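Local coordinates for protein cytochrome P450 (CYP102L1) (Mycobacterium phage Adler, PDB 6N6Q) that binds heme as a phage-encoded cytochrome P450 and is probably a monooxygenase, at residues Phe117-Ala130 / Ile420-Ala432. Sequence-based numbering, arbitrary orientation.
With HEM (protoporphyrin IX containing Fe), chain E.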
# COMPACT_ATOMS: atom_id res chain seq x y z
N PHE A 117 -9.21 8.24 -10.24
CA PHE A 117 -8.57 6.96 -9.97
C PHE A 117 -9.13 5.83 -10.82
O PHE A 117 -8.83 4.67 -10.55
CB PHE A 117 -8.70 6.60 -8.48
CG PHE A 117 -7.76 7.35 -7.59
CD1 PHE A 117 -6.49 6.85 -7.32
CD2 PHE A 117 -8.13 8.55 -7.02
CE1 PHE A 117 -5.62 7.53 -6.50
CE2 PHE A 117 -7.26 9.24 -6.20
CZ PHE A 117 -6.01 8.73 -5.94
N THR A 118 -9.92 6.14 -11.84
CA THR A 118 -10.48 5.12 -12.70
C THR A 118 -9.45 4.68 -13.74
O THR A 118 -8.35 5.23 -13.85
CB THR A 118 -11.74 5.62 -13.40
OG1 THR A 118 -11.41 6.73 -14.25
CG2 THR A 118 -12.77 6.07 -12.37
N LYS A 119 -9.83 3.66 -14.52
CA LYS A 119 -8.96 3.19 -15.60
C LYS A 119 -8.74 4.29 -16.63
O LYS A 119 -7.63 4.44 -17.16
CB LYS A 119 -9.57 1.95 -16.27
CG LYS A 119 -9.43 0.65 -15.49
CD LYS A 119 -10.30 0.62 -14.23
CE LYS A 119 -11.74 1.03 -14.54
NZ LYS A 119 -12.42 1.56 -13.32
N GLU A 120 -9.79 5.06 -16.93
CA GLU A 120 -9.65 6.20 -17.83
C GLU A 120 -8.63 7.20 -17.30
O GLU A 120 -7.79 7.70 -18.05
CB GLU A 120 -11.01 6.87 -18.02
CG GLU A 120 -10.94 8.29 -18.57
CD GLU A 120 -12.18 9.10 -18.24
OE1 GLU A 120 -13.01 8.63 -17.43
OE2 GLU A 120 -12.32 10.22 -18.78
N ALA A 121 -8.70 7.50 -16.00
CA ALA A 121 -7.77 8.45 -15.41
C ALA A 121 -6.35 7.92 -15.41
O ALA A 121 -5.39 8.71 -15.41
CB ALA A 121 -8.21 8.81 -13.99
N MET A 122 -6.18 6.60 -15.40
CA MET A 122 -4.83 6.03 -15.39
C MET A 122 -4.09 6.34 -16.69
O MET A 122 -2.88 6.58 -16.67
CB MET A 122 -4.90 4.52 -15.16
CG MET A 122 -5.29 4.13 -13.74
SD MET A 122 -4.32 5.03 -12.51
CE MET A 122 -2.65 4.58 -12.98
N SER A 123 -4.80 6.34 -17.82
CA SER A 123 -4.15 6.64 -19.09
C SER A 123 -3.59 8.06 -19.11
O SER A 123 -2.58 8.31 -19.78
CB SER A 123 -5.13 6.44 -20.25
OG SER A 123 -6.24 7.32 -20.13
N THR A 124 -4.22 8.98 -18.38
CA THR A 124 -3.67 10.33 -18.28
C THR A 124 -2.34 10.34 -17.55
O THR A 124 -1.48 11.18 -17.85
CB THR A 124 -4.66 11.25 -17.57
OG1 THR A 124 -4.79 10.86 -16.20
CG2 THR A 124 -6.03 11.19 -18.24
N TYR A 125 -2.14 9.43 -16.59
CA TYR A 125 -0.91 9.38 -15.81
C TYR A 125 0.16 8.50 -16.43
O TYR A 125 1.33 8.61 -16.03
CB TYR A 125 -1.19 8.87 -14.40
CG TYR A 125 -2.39 9.48 -13.71
CD1 TYR A 125 -2.67 10.84 -13.81
CD2 TYR A 125 -3.25 8.69 -12.95
CE1 TYR A 125 -3.76 11.39 -13.17
CE2 TYR A 125 -4.34 9.24 -12.31
CZ TYR A 125 -4.60 10.59 -12.42
OH TYR A 125 -5.69 11.13 -11.79
N HIS A 126 -0.20 7.64 -17.39
CA HIS A 126 0.70 6.58 -17.85
C HIS A 126 2.05 7.13 -18.29
O HIS A 126 3.10 6.58 -17.94
CB HIS A 126 0.05 5.79 -18.98
CG HIS A 126 0.99 4.85 -19.66
ND1 HIS A 126 1.33 3.62 -19.13
CD2 HIS A 126 1.68 4.96 -20.83
CE1 HIS A 126 2.18 3.01 -19.94
NE2 HIS A 126 2.41 3.80 -20.98
N GLN A 127 2.04 8.21 -19.09
CA GLN A 127 3.29 8.77 -19.59
C GLN A 127 4.20 9.19 -18.44
O GLN A 127 5.40 8.88 -18.44
CB GLN A 127 2.99 9.96 -20.51
CG GLN A 127 3.22 9.68 -21.99
CD GLN A 127 2.49 8.44 -22.48
OE1 GLN A 127 1.26 8.35 -22.41
NE2 GLN A 127 3.25 7.47 -22.98
N ARG A 128 3.64 9.89 -17.45
CA ARG A 128 4.45 10.36 -16.33
C ARG A 128 4.94 9.21 -15.46
O ARG A 128 6.07 9.23 -14.96
CB ARG A 128 3.65 11.36 -15.50
CG ARG A 128 4.43 12.57 -15.01
CD ARG A 128 3.58 13.82 -15.18
NE ARG A 128 2.17 13.53 -14.96
CZ ARG A 128 1.17 14.24 -15.49
NH1 ARG A 128 1.43 15.27 -16.27
NH2 ARG A 128 -0.09 13.89 -15.23
N ILE A 129 4.09 8.19 -15.27
CA ILE A 129 4.51 7.00 -14.53
C ILE A 129 5.68 6.32 -15.23
O ILE A 129 6.72 6.04 -14.62
CB ILE A 129 3.33 6.03 -14.36
CG1 ILE A 129 2.22 6.67 -13.52
CG2 ILE A 129 3.79 4.73 -13.72
CD1 ILE A 129 0.99 5.79 -13.36
N ALA A 130 5.53 6.06 -16.53
CA ALA A 130 6.57 5.37 -17.28
C ALA A 130 7.86 6.18 -17.33
O ALA A 130 8.96 5.63 -17.28
CB ALA A 130 6.08 5.05 -18.69
N ILE A 420 -9.07 3.10 -2.97
CA ILE A 420 -9.37 3.92 -4.13
C ILE A 420 -8.25 3.87 -5.17
O ILE A 420 -8.48 4.18 -6.34
CB ILE A 420 -9.65 5.38 -3.71
CG1 ILE A 420 -10.36 6.14 -4.82
CG2 ILE A 420 -8.36 6.08 -3.33
CD1 ILE A 420 -10.61 7.60 -4.51
N GLY A 421 -7.04 3.48 -4.77
CA GLY A 421 -5.91 3.47 -5.68
C GLY A 421 -5.51 2.10 -6.16
O GLY A 421 -4.34 1.87 -6.48
N ARG A 422 -6.46 1.17 -6.22
CA ARG A 422 -6.15 -0.19 -6.66
C ARG A 422 -5.70 -0.21 -8.11
O ARG A 422 -4.67 -0.81 -8.45
CB ARG A 422 -7.37 -1.10 -6.46
CG ARG A 422 -7.17 -2.51 -6.99
CD ARG A 422 -8.39 -3.37 -6.72
NE ARG A 422 -8.18 -4.75 -7.15
CZ ARG A 422 -9.01 -5.75 -6.88
NH1 ARG A 422 -10.11 -5.53 -6.16
NH2 ARG A 422 -8.75 -6.98 -7.31
N GLN A 423 -6.47 0.44 -8.99
CA GLN A 423 -6.09 0.49 -10.40
C GLN A 423 -4.80 1.28 -10.60
O GLN A 423 -4.03 0.99 -11.53
CB GLN A 423 -7.22 1.09 -11.23
CG GLN A 423 -8.53 0.32 -11.13
CD GLN A 423 -9.39 0.76 -9.96
OE1 GLN A 423 -9.63 1.95 -9.76
NE2 GLN A 423 -9.86 -0.20 -9.17
N PHE A 424 -4.54 2.27 -9.75
CA PHE A 424 -3.28 3.00 -9.82
C PHE A 424 -2.12 2.11 -9.39
O PHE A 424 -1.07 2.08 -10.05
CB PHE A 424 -3.34 4.25 -8.95
CG PHE A 424 -2.16 5.18 -9.11
CD1 PHE A 424 -0.99 4.96 -8.41
CD2 PHE A 424 -2.24 6.27 -9.95
CE1 PHE A 424 0.09 5.81 -8.56
CE2 PHE A 424 -1.16 7.13 -10.11
CZ PHE A 424 0.00 6.89 -9.41
N ALA A 425 -2.29 1.37 -8.29
CA ALA A 425 -1.22 0.52 -7.79
C ALA A 425 -0.91 -0.61 -8.77
O ALA A 425 0.25 -0.89 -9.07
CB ALA A 425 -1.59 -0.04 -6.42
N GLN A 426 -1.95 -1.27 -9.29
CA GLN A 426 -1.73 -2.38 -10.21
C GLN A 426 -1.07 -1.90 -11.50
O GLN A 426 -0.30 -2.65 -12.11
CB GLN A 426 -3.05 -3.09 -10.50
CG GLN A 426 -3.56 -3.90 -9.33
CD GLN A 426 -5.01 -4.31 -9.48
OE1 GLN A 426 -5.73 -3.78 -10.33
NE2 GLN A 426 -5.45 -5.26 -8.67
N HIS A 427 -1.35 -0.67 -11.93
CA HIS A 427 -0.71 -0.16 -13.13
C HIS A 427 0.77 0.11 -12.90
O HIS A 427 1.62 -0.29 -13.70
CB HIS A 427 -1.42 1.11 -13.61
CG HIS A 427 -1.05 1.52 -15.00
ND1 HIS A 427 -1.39 0.77 -16.11
CD2 HIS A 427 -0.36 2.58 -15.47
CE1 HIS A 427 -0.94 1.37 -17.20
NE2 HIS A 427 -0.30 2.47 -16.84
N GLU A 428 1.11 0.79 -11.79
CA GLU A 428 2.50 1.15 -11.54
C GLU A 428 3.34 -0.07 -11.16
O GLU A 428 4.54 -0.10 -11.44
CB GLU A 428 2.59 2.21 -10.44
CG GLU A 428 2.08 1.76 -9.09
CD GLU A 428 2.54 2.66 -7.96
OE1 GLU A 428 3.72 3.07 -7.96
OE2 GLU A 428 1.72 2.96 -7.07
N MET A 429 2.73 -1.07 -10.52
CA MET A 429 3.50 -2.25 -10.12
C MET A 429 3.92 -3.08 -11.32
O MET A 429 5.00 -3.68 -11.30
CB MET A 429 2.69 -3.10 -9.14
CG MET A 429 2.56 -2.49 -7.75
SD MET A 429 1.76 -3.59 -6.55
CE MET A 429 0.13 -3.77 -7.27
N VAL A 430 3.09 -3.13 -12.37
CA VAL A 430 3.44 -3.92 -13.55
C VAL A 430 4.51 -3.21 -14.37
O VAL A 430 5.48 -3.83 -14.80
CB VAL A 430 2.18 -4.21 -14.38
CG1 VAL A 430 2.55 -4.94 -15.66
CG2 VAL A 430 1.19 -5.04 -13.58
N ILE A 431 4.34 -1.90 -14.61
CA ILE A 431 5.33 -1.16 -15.39
C ILE A 431 6.69 -1.21 -14.71
O ILE A 431 7.73 -1.34 -15.37
CB ILE A 431 4.87 0.29 -15.61
CG1 ILE A 431 3.47 0.33 -16.22
CG2 ILE A 431 5.85 1.03 -16.50
CD1 ILE A 431 3.02 1.73 -16.62
N ALA A 432 6.71 -1.11 -13.38
CA ALA A 432 7.97 -1.14 -12.65
C ALA A 432 8.65 -2.50 -12.79
O ALA A 432 9.86 -2.58 -13.05
CB ALA A 432 7.74 -0.81 -11.18
CHA HEM E . -7.41 2.01 1.24
CHB HEM E . -4.21 -1.53 0.31
CHC HEM E . -2.02 1.31 -2.97
CHD HEM E . -4.74 5.05 -1.49
C1A HEM E . -6.76 0.79 1.27
C2A HEM E . -7.14 -0.38 2.04
C3A HEM E . -6.26 -1.35 1.79
C4A HEM E . -5.29 -0.84 0.84
CMA HEM E . -6.28 -2.76 2.40
CAA HEM E . -8.34 -0.49 3.00
CBA HEM E . -7.91 0.02 4.38
CGA HEM E . -8.98 -0.24 5.40
O1A HEM E . -9.99 -0.91 5.07
O2A HEM E . -8.83 0.24 6.56
C1B HEM E . -3.38 -1.09 -0.70
C2B HEM E . -2.39 -1.90 -1.40
C3B HEM E . -1.78 -1.11 -2.31
C4B HEM E . -2.37 0.21 -2.21
CMB HEM E . -2.15 -3.39 -1.09
CAB HEM E . -0.66 -1.46 -3.32
CBB HEM E . -0.06 -2.65 -3.44
C1C HEM E . -2.57 2.57 -2.89
C2C HEM E . -2.27 3.71 -3.74
C3C HEM E . -3.01 4.74 -3.34
C4C HEM E . -3.83 4.31 -2.22
CMC HEM E . -1.26 3.73 -4.91
CAC HEM E . -2.95 6.13 -4.02
CBC HEM E . -3.72 7.16 -3.64
C1D HEM E . -5.71 4.56 -0.63
C2D HEM E . -6.75 5.33 0.02
C3D HEM E . -7.48 4.50 0.77
C4D HEM E . -6.94 3.16 0.62
CMD HEM E . -6.98 6.85 -0.12
CAD HEM E . -8.70 4.89 1.64
CBD HEM E . -9.97 4.92 0.79
CGD HEM E . -11.17 5.20 1.65
O1D HEM E . -12.14 5.81 1.14
O2D HEM E . -11.16 4.82 2.85
NA HEM E . -5.63 0.47 0.55
NB HEM E . -3.33 0.18 -1.22
NC HEM E . -3.53 2.98 -1.98
ND HEM E . -5.86 3.24 -0.24
FE HEM E . -4.49 1.75 -0.62
O HOH W 1 -7.16 3.54 -8.71
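F117 packs its ring against I420 and the heme, where the helix after the cysteine loop of the P450 fold, the L helix, packs on helix 119-145, probably the D helix. The segments 119-130 and 422-432 run in the same general sense, 41° apart, with axes 9.6 Å apart at closest approach. I420 CG2 sits over the centre of one face of the F117 ring, a CH-pi contact 4.2 Å from the centroid. I420 CD1 reaches F117 CD2. The CE1 and CZ side of the F117 ring touches the heme, CE1 lying 3.5 Å from heme CBC, and G421, the N-cap residue, passes close to CD1. F275 meets the same ring edge-to-face.

F424 comes next along the helix. Its CG is anti to the backbone N (chi1 -171°), which lays the ring between the heme and helix 119-145. On the heme side CD1 lies 3.7 Å from heme CMC. On the other side M122 bends at chi2 and chi3 and brings SD and CE to the ring obliquely, a Met-aromatic contact with SD 4.7 Å from the centroid. Y125 CD2 meets the F424 edge in its plane. I129 is a knob among F424, H427, E428 and I431.

M122 CE also touches H427 CB. A single water bridges the heme-side end of the contact. It accepts from F424 N and lies within hydrogen-bonding distance of F117 O and I420 O.

Farther along, the buried imidazoles of H126 and H427 meet rim to rim, their planes at 62°. H126 NE2 is held by F320 O. H126 ND1 and H427 NE2 share a hydrogen bond of 3.0 Å, in which either nitrogen could be the donor.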